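Thioredoxin domain-containing protein (Sinorhizobium meliloti, PDB 3U5R) is of unknown function but belongs to the AhpC/TSA family of thioredoxin-like proteins and may act as an antioxidant oxidoreductase. Local coordinates at residues V75-A80 with P145-Y150; K83-Y88 with L93-I98; N101-F106 with Y127-S132. All coordinates share one frame; numbering follows the deposited sequence.

Contact 1: residues V75-A80 with P145-Y150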
ATOM      1  N   VAL A  75      -2.548   3.372  11.402  1.00 17.81           N
ATOM      2  CA  VAL A  75      -3.117   4.597  12.048  1.00 17.48           C
ATOM      3  C   VAL A  75      -2.091   5.732  12.104  1.00 17.35           C
ATOM      4  O   VAL A  75      -2.355   6.902  11.700  1.00 16.40           O
ATOM      5  CB  VAL A  75      -3.761   4.236  13.471  1.00 16.53           C
ATOM      6  CG1 VAL A  75      -4.062   5.531  14.385  1.00 20.13           C
ATOM      7  CG2 VAL A  75      -5.075   3.349  13.251  1.00 17.70           C
ATOM      8  N   LEU A  76      -0.883   5.396  12.540  1.00 16.45           N
ATOM      9  CA  LEU A  76       0.217   6.369  12.508  1.00 18.11           C
ATOM     10  C   LEU A  76       0.374   7.206  11.195  1.00 18.08           C
ATOM     11  O   LEU A  76       0.666   8.420  11.251  1.00 19.10           O
ATOM     12  CB  LEU A  76       1.540   5.656  12.806  1.00 16.74           C
ATOM     13  CG  LEU A  76       2.768   6.550  12.851  1.00 21.21           C
ATOM     14  CD1 LEU A  76       2.892   7.404  14.146  1.00 22.79           C
ATOM     15  CD2 LEU A  76       3.975   5.637  12.695  1.00 17.00           C
ATOM     16  N   ILE A  77       0.232   6.592  10.014  1.00 17.35           N
ATOM     17  CA  ILE A  77       0.626   7.252   8.778  1.00 15.81           C
ATOM     18  C   ILE A  77      -0.614   7.563   7.920  1.00 17.80           C
ATOM     19  O   ILE A  77      -0.515   7.943   6.767  1.00 17.08           O
ATOM     20  CB  ILE A  77       1.536   6.346   7.956  1.00 15.72           C
ATOM     21  CG1 ILE A  77       0.759   5.038   7.660  1.00 18.75           C
ATOM     22  CG2 ILE A  77       2.812   6.042   8.701  1.00 15.69           C
ATOM     23  CD1 ILE A  77       1.493   4.153   6.677  1.00 26.79           C
ATOM     24  N   ARG A  78      -1.802   7.358   8.422  1.00 17.43           N
ATOM     25  CA  ARG A  78      -2.971   7.467   7.598  1.00 20.03           C
ATOM     26  C   ARG A  78      -3.228   8.867   7.007  1.00 20.00           C
ATOM     27  O   ARG A  78      -3.466   9.013   5.844  1.00 19.65           O
ATOM     28  CB  ARG A  78      -4.148   6.833   8.311  1.00 20.58           C
ATOM     29  CG  ARG A  78      -5.440   7.438   8.204  1.00 27.17           C
ATOM     30  CD  ARG A  78      -6.123   7.429   9.579  1.00 36.51           C
ATOM     31  NE  ARG A  78      -6.713   6.174   9.949  1.00 27.83           N
ATOM     32  CZ  ARG A  78      -7.242   5.896  11.119  1.00 28.89           C
ATOM     33  NH1 ARG A  78      -7.233   6.758  12.102  1.00 32.15           N
ATOM     34  NH2 ARG A  78      -7.765   4.722  11.301  1.00 23.59           N
ATOM     35  N   GLU A  79      -3.075   9.876   7.817  1.00 17.95           N
ATOM     36  CA  GLU A  79      -3.193  11.214   7.329  1.00 18.46           C
ATOM     37  C   GLU A  79      -2.090  11.538   6.282  1.00 16.59           C
ATOM     38  O   GLU A  79      -2.332  12.145   5.318  1.00 14.39           O
ATOM     39  CB  GLU A  79      -3.189  12.174   8.492  1.00 20.00           C
ATOM     40  CG  GLU A  79      -4.407  12.055   9.398  1.00 20.00           C
ATOM     41  CD  GLU A  79      -4.370  10.863  10.395  1.00 20.00           C
ATOM     42  OE1 GLU A  79      -3.326  10.183  10.575  1.00 20.00           O
ATOM     43  OE2 GLU A  79      -5.441  10.611  11.007  1.00 20.00           O
ATOM     44  N   ALA A  80      -0.880  11.108   6.550  1.00 13.60           N
ATOM     45  CA  ALA A  80       0.240  11.283   5.676  1.00 14.71           C
ATOM     46  C   ALA A  80       0.092  10.551   4.366  1.00 12.71           C
ATOM     47  O   ALA A  80       0.460  11.026   3.394  1.00 17.03           O
ATOM     48  CB  ALA A  80       1.459  10.923   6.324  1.00 13.34           C
ATOM     49  N   PRO A 145       1.462  -1.598   7.407  1.00 15.90           N
ATOM     50  CA  PRO A 145       1.382  -1.337   5.992  1.00 15.02           C
ATOM     51  C   PRO A 145       2.523  -2.057   5.287  1.00 16.97           C
ATOM     52  O   PRO A 145       3.616  -2.190   5.864  1.00 17.03           O
ATOM     53  CB  PRO A 145       1.660   0.136   5.906  1.00 15.24           C
ATOM     54  CG  PRO A 145       2.669   0.413   7.071  1.00 16.80           C
ATOM     55  CD  PRO A 145       2.264  -0.587   8.132  1.00 14.49           C
ATOM     56  N   ASP A 146       2.295  -2.492   4.042  1.00 16.08           N
ATOM     57  CA  ASP A 146       3.368  -3.114   3.218  1.00 17.28           C
ATOM     58  C   ASP A 146       3.345  -2.421   1.865  1.00 16.21           C
ATOM     59  O   ASP A 146       2.320  -2.479   1.172  1.00 15.56           O
ATOM     60  CB  ASP A 146       3.069  -4.625   3.042  1.00 18.60           C
ATOM     61  CG  ASP A 146       4.339  -5.456   2.883  1.00 20.90           C
ATOM     62  OD1 ASP A 146       5.385  -4.875   2.502  1.00 22.22           O
ATOM     63  OD2 ASP A 146       4.278  -6.660   3.189  1.00 23.05           O
ATOM     64  N   PHE A 147       4.390  -1.670   1.533  1.00 14.49           N
ATOM     65  CA  PHE A 147       4.387  -0.854   0.325  1.00 13.75           C
ATOM     66  C   PHE A 147       5.230  -1.436  -0.801  1.00 13.82           C
ATOM     67  O   PHE A 147       6.413  -1.755  -0.586  1.00 13.27           O
ATOM     68  CB  PHE A 147       4.985   0.526   0.651  1.00 14.88           C
ATOM     69  CG  PHE A 147       4.191   1.305   1.697  1.00 17.67           C
ATOM     70  CD1 PHE A 147       3.048   2.016   1.312  1.00 16.27           C
ATOM     71  CD2 PHE A 147       4.619   1.370   3.043  1.00 16.05           C
ATOM     72  CE1 PHE A 147       2.314   2.762   2.257  1.00 15.55           C
ATOM     73  CE2 PHE A 147       3.875   2.124   3.994  1.00 18.40           C
ATOM     74  CZ  PHE A 147       2.711   2.807   3.586  1.00 14.71           C
ATOM     75  N   PHE A 148       4.658  -1.537  -2.008  1.00 13.20           N
ATOM     76  CA  PHE A 148       5.395  -2.068  -3.163  1.00 13.10           C
ATOM     77  C   PHE A 148       5.302  -1.002  -4.262  1.00 13.17           C
ATOM     78  O   PHE A 148       4.191  -0.731  -4.750  1.00 14.10           O
ATOM     79  CB  PHE A 148       4.711  -3.360  -3.686  1.00 11.53           C
ATOM     80  CG  PHE A 148       4.674  -4.551  -2.717  1.00 12.86           C
ATOM     81  CD1 PHE A 148       3.784  -4.615  -1.641  1.00 12.87           C
ATOM     82  CD2 PHE A 148       5.491  -5.677  -2.951  1.00 13.35           C
ATOM     83  CE1 PHE A 148       3.765  -5.707  -0.780  1.00 13.98           C
ATOM     84  CE2 PHE A 148       5.446  -6.794  -2.142  1.00 16.22           C
ATOM     85  CZ  PHE A 148       4.582  -6.844  -1.041  1.00 13.27           C
ATOM     86  N   LEU A 149       6.423  -0.395  -4.681  1.00 11.63           N
ATOM     87  CA  LEU A 149       6.395   0.584  -5.716  1.00 11.94           C
ATOM     88  C   LEU A 149       6.936  -0.042  -7.032  1.00 12.81           C
ATOM     89  O   LEU A 149       8.049  -0.610  -7.009  1.00 11.40           O
ATOM     90  CB  LEU A 149       7.301   1.802  -5.365  1.00 11.33           C
ATOM     91  CG  LEU A 149       7.307   2.982  -6.361  1.00 10.66           C
ATOM     92  CD1 LEU A 149       5.898   3.688  -6.418  1.00 10.84           C
ATOM     93  CD2 LEU A 149       8.350   3.928  -5.921  1.00  9.71           C
ATOM     94  N   TYR A 150       6.198   0.172  -8.130  1.00 12.00           N
ATOM     95  CA  TYR A 150       6.539  -0.301  -9.474  1.00 11.62           C
ATOM     96  C   TYR A 150       6.791   0.863 -10.429  1.00 12.36           C
ATOM     97  O   TYR A 150       6.146   1.922 -10.323  1.00 11.42           O
ATOM     98  CB  TYR A 150       5.407  -1.151 -10.033  1.00 11.03           C
ATOM     99  CG  TYR A 150       5.185  -2.332  -9.137  1.00 14.29           C
ATOM    100  CD1 TYR A 150       5.952  -3.496  -9.298  1.00 14.14           C
ATOM    101  CD2 TYR A 150       4.239  -2.264  -8.080  1.00 12.78           C
ATOM    102  CE1 TYR A 150       5.753  -4.598  -8.469  1.00 10.99           C
ATOM    103  CE2 TYR A 150       4.078  -3.358  -7.174  1.00 12.21           C
ATOM    104  CZ  TYR A 150       4.843  -4.507  -7.399  1.00 14.02           C
ATOM    105  OH  TYR A 150       4.716  -5.579  -6.528  1.00 11.35           O
TER
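I77 carries one end of this contact alone, and its terminal methyl meets P145 and F147 at the start of strand 146-150. The setting is the thioredoxin fold, in which a cis-proline stands just before a central strand. P145 follows a cis peptide bond here and faces the helical region after strand 61-66, made in this chain of helix 72-75 and helix 78-88; it probably corresponds to the cis-proline of thioredoxin-like relatives.

The contact across the segments is wholly apolar. CD1 of I77 comes up to the rim of the F147 ring, lying in the ring plane beside CZ at 3.6 Å, so the phenyl offers its edge and not a face. The two side chains approach from opposite directions. P145 is met more loosely and at a slant, its CG lying 3.9 Å from the same CD1. The torsions of I77 explain the reach: CG1 takes the crowded position between backbone N and carbonyl carbon (chi1 59°), and an extended chi2 then carries CD1 out toward the strand. All three residues are buried, with the ring of F147 also packed on L63 and A65 of strand 61-66 and on L178 of helix 176-186.

Hydrogen bonding serves each segment separately. V75 to R78 form a type I turn, and I77 sits at the N-cap position of helix 78-88. On the strand side, backbone bonds tie D146 to F66 and F148 to V64, fixing the strand in the central sheet, while P145 O accepts from S198 OG.

The turn itself is only lightly fastened, by a weak bond from R78 N to V75 O at 3.4 Å.

Contact 2: residues K83-Y88 with L93-I98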
ATOM      1  N   LYS A  83      -2.319  12.473   2.231  1.00 17.25           N
ATOM      2  CA  LYS A  83      -1.612  13.666   1.748  1.00 17.10           C
ATOM      3  C   LYS A  83      -0.597  13.325   0.617  1.00 17.54           C
ATOM      4  O   LYS A  83      -0.555  13.961  -0.492  1.00 16.11           O
ATOM      5  CB  LYS A  83      -0.883  14.310   2.947  1.00 19.23           C
ATOM      6  CG  LYS A  83       0.144  15.429   2.597  1.00 24.09           C
ATOM      7  CD  LYS A  83      -0.528  16.534   1.805  1.00 36.05           C
ATOM      8  CE  LYS A  83       0.373  17.813   1.800  1.00 41.92           C
ATOM      9  NZ  LYS A  83       1.194  17.683   3.083  1.00 43.60           N
ATOM     10  N   PHE A  84       0.208  12.298   0.873  1.00 17.26           N
ATOM     11  CA  PHE A  84       1.183  11.797  -0.114  1.00 17.80           C
ATOM     12  C   PHE A  84       0.492  11.463  -1.430  1.00 17.18           C
ATOM     13  O   PHE A  84       0.905  11.928  -2.496  1.00 17.14           O
ATOM     14  CB  PHE A  84       1.810  10.527   0.471  1.00 17.93           C
ATOM     15  CG  PHE A  84       2.582   9.684  -0.520  1.00 19.26           C
ATOM     16  CD1 PHE A  84       3.887   9.950  -0.796  1.00 19.73           C
ATOM     17  CD2 PHE A  84       2.005   8.597  -1.127  1.00 20.25           C
ATOM     18  CE1 PHE A  84       4.642   9.117  -1.698  1.00 22.34           C
ATOM     19  CE2 PHE A  84       2.781   7.766  -1.998  1.00 21.26           C
ATOM     20  CZ  PHE A  84       4.052   8.062  -2.275  1.00 14.71           C
ATOM     21  N   ALA A  85      -0.524  10.591  -1.375  1.00 17.13           N
ATOM     22  CA  ALA A  85      -1.168  10.198  -2.643  1.00 17.98           C
ATOM     23  C   ALA A  85      -1.726  11.447  -3.374  1.00 18.15           C
ATOM     24  O   ALA A  85      -1.531  11.578  -4.573  1.00 16.76           O
ATOM     25  CB  ALA A  85      -2.251   9.127  -2.446  1.00 18.09           C
ATOM     26  N   GLY A  86      -2.398  12.350  -2.640  1.00 17.37           N
ATOM     27  CA  GLY A  86      -2.927  13.601  -3.223  1.00 18.24           C
ATOM     28  C   GLY A  86      -1.807  14.461  -3.819  1.00 18.86           C
ATOM     29  O   GLY A  86      -1.927  14.976  -4.960  1.00 20.71           O
ATOM     30  N   ASP A  87      -0.694  14.588  -3.115  1.00 18.29           N
ATOM     31  CA  ASP A  87       0.403  15.408  -3.590  1.00 19.83           C
ATOM     32  C   ASP A  87       0.845  14.948  -4.997  1.00 19.88           C
ATOM     33  O   ASP A  87       1.274  15.764  -5.780  1.00 18.90           O
ATOM     34  CB  ASP A  87       1.647  15.254  -2.695  1.00 20.07           C
ATOM     35  CG  ASP A  87       1.616  16.123  -1.438  1.00 24.02           C
ATOM     36  OD1 ASP A  87       0.701  16.978  -1.361  1.00 26.29           O
ATOM     37  OD2 ASP A  87       2.482  15.889  -0.523  1.00 22.72           O
ATOM     38  N   TYR A  88       0.875  13.628  -5.226  1.00 18.37           N
ATOM     39  CA  TYR A  88       1.406  13.075  -6.487  1.00 19.36           C
ATOM     40  C   TYR A  88       0.353  12.810  -7.563  1.00 21.09           C
ATOM     41  O   TYR A  88       0.696  12.392  -8.710  1.00 19.55           O
ATOM     42  CB  TYR A  88       2.151  11.753  -6.227  1.00 19.97           C
ATOM     43  CG  TYR A  88       3.540  12.012  -5.689  1.00 17.96           C
ATOM     44  CD1 TYR A  88       4.600  12.339  -6.519  1.00 21.15           C
ATOM     45  CD2 TYR A  88       3.762  11.979  -4.352  1.00 21.06           C
ATOM     46  CE1 TYR A  88       5.889  12.593  -5.986  1.00 23.66           C
ATOM     47  CE2 TYR A  88       5.017  12.211  -3.807  1.00 22.64           C
ATOM     48  CZ  TYR A  88       6.060  12.524  -4.602  1.00 24.66           C
ATOM     49  OH  TYR A  88       7.273  12.737  -3.978  1.00 26.38           O
ATOM     50  N   LEU A  93       1.943   9.321 -10.393  1.00 15.78           N
ATOM     51  CA  LEU A  93       1.812   8.198  -9.465  1.00 16.47           C
ATOM     52  C   LEU A  93       0.343   7.734  -9.329  1.00 16.34           C
ATOM     53  O   LEU A  93      -0.535   8.574  -9.078  1.00 15.63           O
ATOM     54  CB  LEU A  93       2.315   8.626  -8.098  1.00 15.57           C
ATOM     55  CG  LEU A  93       2.071   7.576  -7.052  1.00 16.86           C
ATOM     56  CD1 LEU A  93       3.131   6.474  -7.256  1.00  9.85           C
ATOM     57  CD2 LEU A  93       2.203   8.209  -5.706  1.00 15.50           C
ATOM     58  N   ALA A  94       0.088   6.441  -9.526  1.00 13.95           N
ATOM     59  CA  ALA A  94      -1.150   5.808  -9.140  1.00 15.09           C
ATOM     60  C   ALA A  94      -0.937   5.103  -7.808  1.00 14.44           C
ATOM     61  O   ALA A  94       0.085   4.445  -7.615  1.00 12.97           O
ATOM     62  CB  ALA A  94      -1.593   4.788 -10.200  1.00 13.41           C
ATOM     63  N   VAL A  95      -1.888   5.227  -6.890  1.00 13.75           N
ATOM     64  CA  VAL A  95      -1.835   4.493  -5.618  1.00 12.82           C
ATOM     65  C   VAL A  95      -3.002   3.593  -5.534  1.00 15.24           C
ATOM     66  O   VAL A  95      -4.157   3.988  -5.808  1.00 15.37           O
ATOM     67  CB  VAL A  95      -1.834   5.437  -4.363  1.00 15.34           C
ATOM     68  CG1 VAL A  95      -1.932   4.642  -3.048  1.00 12.78           C
ATOM     69  CG2 VAL A  95      -0.565   6.355  -4.348  1.00 14.48           C
ATOM     70  N   VAL A  96      -2.760   2.326  -5.165  1.00 15.93           N
ATOM     71  CA  VAL A  96      -3.895   1.426  -4.890  1.00 16.28           C
ATOM     72  C   VAL A  96      -3.671   0.857  -3.550  1.00 15.54           C
ATOM     73  O   VAL A  96      -2.609   0.218  -3.354  1.00 15.49           O
ATOM     74  CB  VAL A  96      -4.027   0.301  -5.934  1.00 20.00           C
ATOM     75  CG1 VAL A  96      -2.678  -0.356  -6.180  1.00 20.00           C
ATOM     76  CG2 VAL A  96      -5.054  -0.726  -5.482  1.00 20.00           C
ATOM     77  N   ALA A  97      -4.659   0.987  -2.652  1.00 13.93           N
ATOM     78  CA  ALA A  97      -4.582   0.354  -1.355  1.00 13.20           C
ATOM     79  C   ALA A  97      -5.461  -0.857  -1.240  1.00 11.92           C
ATOM     80  O   ALA A  97      -6.541  -0.859  -1.795  1.00 10.26           O
ATOM     81  CB  ALA A  97      -4.966   1.380  -0.231  1.00 14.37           C
ATOM     82  N   ILE A  98      -5.055  -1.859  -0.461  1.00 11.44           N
ATOM     83  CA  ILE A  98      -5.767  -3.134  -0.414  1.00 12.79           C
ATOM     84  C   ILE A  98      -5.861  -3.579   1.064  1.00 14.27           C
ATOM     85  O   ILE A  98      -4.876  -3.545   1.787  1.00 14.89           O
ATOM     86  CB  ILE A  98      -5.031  -4.244  -1.230  1.00 12.69           C
ATOM     87  CG1 ILE A  98      -5.010  -3.868  -2.722  1.00 13.64           C
ATOM     88  CG2 ILE A  98      -5.747  -5.627  -1.034  1.00 12.29           C
ATOM     89  CD1 ILE A  98      -4.018  -4.747  -3.564  1.00 14.61           C
TER
HETATM   90  O   HOH W   1      -0.937  10.855 -11.151  1.00 17.91           O
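L93 points its side chain at the C-terminal part of helix 78-88 and sets its CD2 methyl between F84 and Y88, one turn apart. It crosses F84 at about a right angle, the methyl lying 3.8 Å from CE2 of that ring. Toward Y88 the approach is at a slant and involves the base of the side chain: L93 CD2 is 3.6 Å from Y88 CB, and the phenol beyond leads away to bond D183 through its hydroxyl. Y88 also lays its CD2 over one face of the F84 ring, offset toward the rim, so the two aromatics brace each other beside the leucine.

F84 holds its ring on the strand side because CG lies opposite the backbone N (chi1 166°). A second point of packing forms two residues along the strand, where V95 CG2 rests 3.8 Å from A85 CB. Water 1 donates to L93 O and, weakly, to Y88 O.

Segment 83-88 of helix 78-88 runs at 148° to segment 93-98 of the strand, the segment axes 8.3 Å apart. This is the returning half of a beta-alpha-beta crossover: strand 93-99 lies parallel to strand 61-66 in the sheet, and helix 176-186 packs against F84 and Y88.

Contact 3: residues N101-F106 with Y127-S132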
ATOM      1  N   ASN A 101      -7.249  -8.165   5.227  1.00 17.53           N
ATOM      2  CA  ASN A 101      -7.441  -8.766   6.523  1.00 19.73           C
ATOM      3  C   ASN A 101      -8.817  -9.500   6.651  1.00 21.76           C
ATOM      4  O   ASN A 101      -9.855  -9.031   6.152  1.00 18.29           O
ATOM      5  CB  ASN A 101      -7.293  -7.710   7.619  1.00 19.55           C
ATOM      6  CG  ASN A 101      -5.838  -7.370   7.941  1.00 18.63           C
ATOM      7  OD1 ASN A 101      -5.583  -6.489   8.748  1.00 27.49           O
ATOM      8  ND2 ASN A 101      -4.895  -8.048   7.336  1.00 16.12           N
ATOM      9  N   ASP A 102      -8.804 -10.622   7.363  1.00 22.08           N
ATOM     10  CA  ASP A 102     -10.007 -11.447   7.500  1.00 25.18           C
ATOM     11  C   ASP A 102     -11.081 -10.715   8.328  1.00 26.02           C
ATOM     12  O   ASP A 102     -10.903 -10.443   9.539  1.00 24.73           O
ATOM     13  CB  ASP A 102      -9.589 -12.754   8.141  1.00 25.68           C
ATOM     14  CG  ASP A 102     -10.772 -13.616   8.615  1.00 32.45           C
ATOM     15  OD1 ASP A 102     -11.967 -13.246   8.489  1.00 31.82           O
ATOM     16  OD2 ASP A 102     -10.448 -14.710   9.158  1.00 41.48           O
ATOM     17  N   ALA A 103     -12.187 -10.353   7.673  1.00 27.16           N
ATOM     18  CA  ALA A 103     -13.080  -9.412   8.302  1.00 29.02           C
ATOM     19  C   ALA A 103     -14.136 -10.133   9.174  1.00 30.73           C
ATOM     20  O   ALA A 103     -14.884  -9.464   9.897  1.00 31.35           O
ATOM     21  CB  ALA A 103     -13.731  -8.531   7.279  1.00 29.00           C
ATOM     22  N   GLN A 104     -14.185 -11.468   9.104  1.00 32.12           N
ATOM     23  CA  GLN A 104     -15.007 -12.263  10.042  1.00 34.60           C
ATOM     24  C   GLN A 104     -14.299 -12.180  11.388  1.00 34.54           C
ATOM     25  O   GLN A 104     -14.941 -11.838  12.401  1.00 35.95           O
ATOM     26  CB  GLN A 104     -15.143 -13.737   9.613  1.00 34.74           C
ATOM     27  CG  GLN A 104     -15.628 -14.001   8.190  1.00 38.88           C
ATOM     28  CD  GLN A 104     -17.074 -13.545   7.927  1.00 47.23           C
ATOM     29  OE1 GLN A 104     -17.320 -12.564   7.194  1.00 48.90           O
ATOM     30  NE2 GLN A 104     -18.037 -14.260   8.516  1.00 49.33           N
ATOM     31  N   ALA A 105     -12.984 -12.488  11.401  1.00 32.53           N
ATOM     32  CA  ALA A 105     -12.184 -12.376  12.634  1.00 31.89           C
ATOM     33  C   ALA A 105     -12.015 -10.919  13.099  1.00 31.31           C
ATOM     34  O   ALA A 105     -11.982 -10.665  14.310  1.00 29.93           O
ATOM     35  CB  ALA A 105     -10.809 -13.075  12.494  1.00 32.72           C
ATOM     36  N   PHE A 106     -11.903  -9.969  12.146  1.00 29.84           N
ATOM     37  CA  PHE A 106     -11.725  -8.552  12.471  1.00 28.47           C
ATOM     38  C   PHE A 106     -12.744  -7.689  11.753  1.00 28.67           C
ATOM     39  O   PHE A 106     -12.469  -7.128  10.670  1.00 26.98           O
ATOM     40  CB  PHE A 106     -10.288  -8.103  12.171  1.00 29.97           C
ATOM     41  CG  PHE A 106      -9.257  -8.864  12.953  1.00 30.85           C
ATOM     42  CD1 PHE A 106      -8.763  -8.360  14.151  1.00 33.98           C
ATOM     43  CD2 PHE A 106      -8.836 -10.108  12.522  1.00 32.69           C
ATOM     44  CE1 PHE A 106      -7.819  -9.085  14.904  1.00 36.96           C
ATOM     45  CE2 PHE A 106      -7.944 -10.852  13.261  1.00 38.32           C
ATOM     46  CZ  PHE A 106      -7.411 -10.331  14.462  1.00 36.90           C
ATOM     47  N   TYR A 127      -9.314   2.223  -2.472  1.00 11.76           N
ATOM     48  CA  TYR A 127      -9.031   1.382  -1.343  1.00 12.67           C
ATOM     49  C   TYR A 127      -9.942   0.192  -1.449  1.00 13.51           C
ATOM     50  O   TYR A 127     -11.158   0.297  -1.304  1.00 15.05           O
ATOM     51  CB  TYR A 127      -9.253   2.196  -0.052  1.00  9.45           C
ATOM     52  CG  TYR A 127      -8.894   1.513   1.220  1.00 16.91           C
ATOM     53  CD1 TYR A 127      -8.088   0.346   1.246  1.00 13.55           C
ATOM     54  CD2 TYR A 127      -9.385   2.005   2.440  1.00 11.49           C
ATOM     55  CE1 TYR A 127      -7.800  -0.289   2.475  1.00 14.10           C
ATOM     56  CE2 TYR A 127      -9.064   1.391   3.665  1.00 10.80           C
ATOM     57  CZ  TYR A 127      -8.286   0.273   3.679  1.00 15.26           C
ATOM     58  OH  TYR A 127      -8.032  -0.341   4.902  1.00 17.40           O
ATOM     59  N   LEU A 128      -9.344  -0.960  -1.699  1.00 14.74           N
ATOM     60  CA  LEU A 128     -10.100  -2.122  -2.149  1.00 16.28           C
ATOM     61  C   LEU A 128     -10.068  -3.236  -1.157  1.00 17.87           C
ATOM     62  O   LEU A 128      -9.107  -3.365  -0.401  1.00 16.97           O
ATOM     63  CB  LEU A 128      -9.426  -2.624  -3.420  1.00 15.31           C
ATOM     64  CG  LEU A 128      -9.250  -1.495  -4.438  1.00 15.75           C
ATOM     65  CD1 LEU A 128      -8.557  -2.027  -5.687  1.00 12.66           C
ATOM     66  CD2 LEU A 128     -10.639  -0.820  -4.819  1.00 13.30           C
ATOM     67  N   LYS A 129     -11.066  -4.107  -1.195  1.00 20.26           N
ATOM     68  CA  LYS A 129     -11.052  -5.287  -0.316  1.00 19.97           C
ATOM     69  C   LYS A 129     -10.547  -6.544  -1.030  1.00 21.99           C
ATOM     70  O   LYS A 129     -11.113  -6.888  -2.080  1.00 22.32           O
ATOM     71  CB  LYS A 129     -12.437  -5.575   0.217  1.00 19.73           C
ATOM     72  CG  LYS A 129     -12.455  -6.776   1.196  1.00 20.21           C
ATOM     73  CD  LYS A 129     -11.910  -6.350   2.535  1.00 17.49           C
ATOM     74  CE  LYS A 129     -11.637  -7.624   3.353  1.00 18.55           C
ATOM     75  NZ  LYS A 129     -10.848  -7.131   4.520  1.00 21.64           N
ATOM     76  N   ASP A 130      -9.544  -7.258  -0.453  1.00 20.69           N
ATOM     77  CA  ASP A 130      -9.033  -8.565  -1.016  1.00 22.43           C
ATOM     78  C   ASP A 130      -9.581  -9.731  -0.153  1.00 21.96           C
ATOM     79  O   ASP A 130      -8.852 -10.275   0.673  1.00 21.20           O
ATOM     80  CB  ASP A 130      -7.485  -8.503  -1.092  1.00 20.44           C
ATOM     81  CG  ASP A 130      -6.780  -9.840  -1.350  1.00 23.40           C
ATOM     82  OD1 ASP A 130      -7.281 -10.690  -2.094  1.00 21.34           O
ATOM     83  OD2 ASP A 130      -5.647 -10.019  -0.804  1.00 22.79           O
ATOM     84  N   ALA A 131     -10.879 -10.050  -0.322  1.00 21.83           N
ATOM     85  CA  ALA A 131     -11.604 -10.985   0.572  1.00 21.15           C
ATOM     86  C   ALA A 131     -11.021 -12.377   0.596  1.00 21.07           C
ATOM     87  O   ALA A 131     -10.945 -12.951   1.651  1.00 20.88           O
ATOM     88  CB  ALA A 131     -13.185 -11.076   0.221  1.00 22.34           C
ATOM     89  N   SER A 132     -10.603 -12.905  -0.556  1.00 21.28           N
ATOM     90  CA  SER A 132     -10.015 -14.251  -0.616  1.00 21.63           C
ATOM     91  C   SER A 132      -8.533 -14.305  -0.177  1.00 21.21           C
ATOM     92  O   SER A 132      -7.986 -15.397   0.039  1.00 18.56           O
ATOM     93  CB  SER A 132     -10.141 -14.828  -2.054  1.00 21.91           C
ATOM     94  OG  SER A 132      -9.152 -14.241  -2.882  1.00 22.77           O
TER
HETATM   95  O   HOH W   2     -10.115 -11.220   3.793  1.00 34.46           O
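K129 reaches across from its edge strand and donates from NZ to the backbone carbonyl of N101. The bond is short, 2.7 Å from NZ to N101 O, and the ammonium sits in the carbonyl plane on a lone pair, with a C=O...N angle of 145°. A103 CB lies 4.2 Å from K129 NZ, no more than a neighbour.

Chain shape sets this reach: K129 bends once, at chi2 (77°), and is otherwise extended. N99 OD1 and E109 O complete the first shell of NZ; in the next, N99 OD1 also takes the N101 backbone N-H, tying the loop to the same acceptor. The loop beyond is shaped by an Asx turn. D102 OD1 accepts from Q104 N at 2.9 Å, nearly along the C-O axis, and from A105 N at 3.2 Å, from above the carboxylate plane; a backbone bond from F106 N to D102 O, 2.8 Å, follows.

A methionine in place of K129 would probably leave the oxygens of N101, N99 and E109 without their shared donor and remove one tie between loop and strand. With three oxygens gathered round one buried ammonium group, the site is likely to favour the charged lysine, balancing it with dipoles.

How the contacts relate
From the N terminus, the chain lays down strand 61-66 and then opens contact 1 at 75-80, a loop that closes only at 145-150. The other two contacts fall within that span, one after the other and without crossing. Contact 2 makes the short return from helix 78-88 into strand 93-99; contact 3 then spans helix 111-121, joining the loop after strand 93-99 to edge strand 127-129. All three reach one mixed sheet. Contacts 1 and 2 share helix 78-88 and meet where L149 CD1 lies 4.0 Å from L93 CD1. Contacts 2 and 3 lie on neighbouring strands, with a probable hydrogen bond of 2.8 Å from L128 N to A97 O.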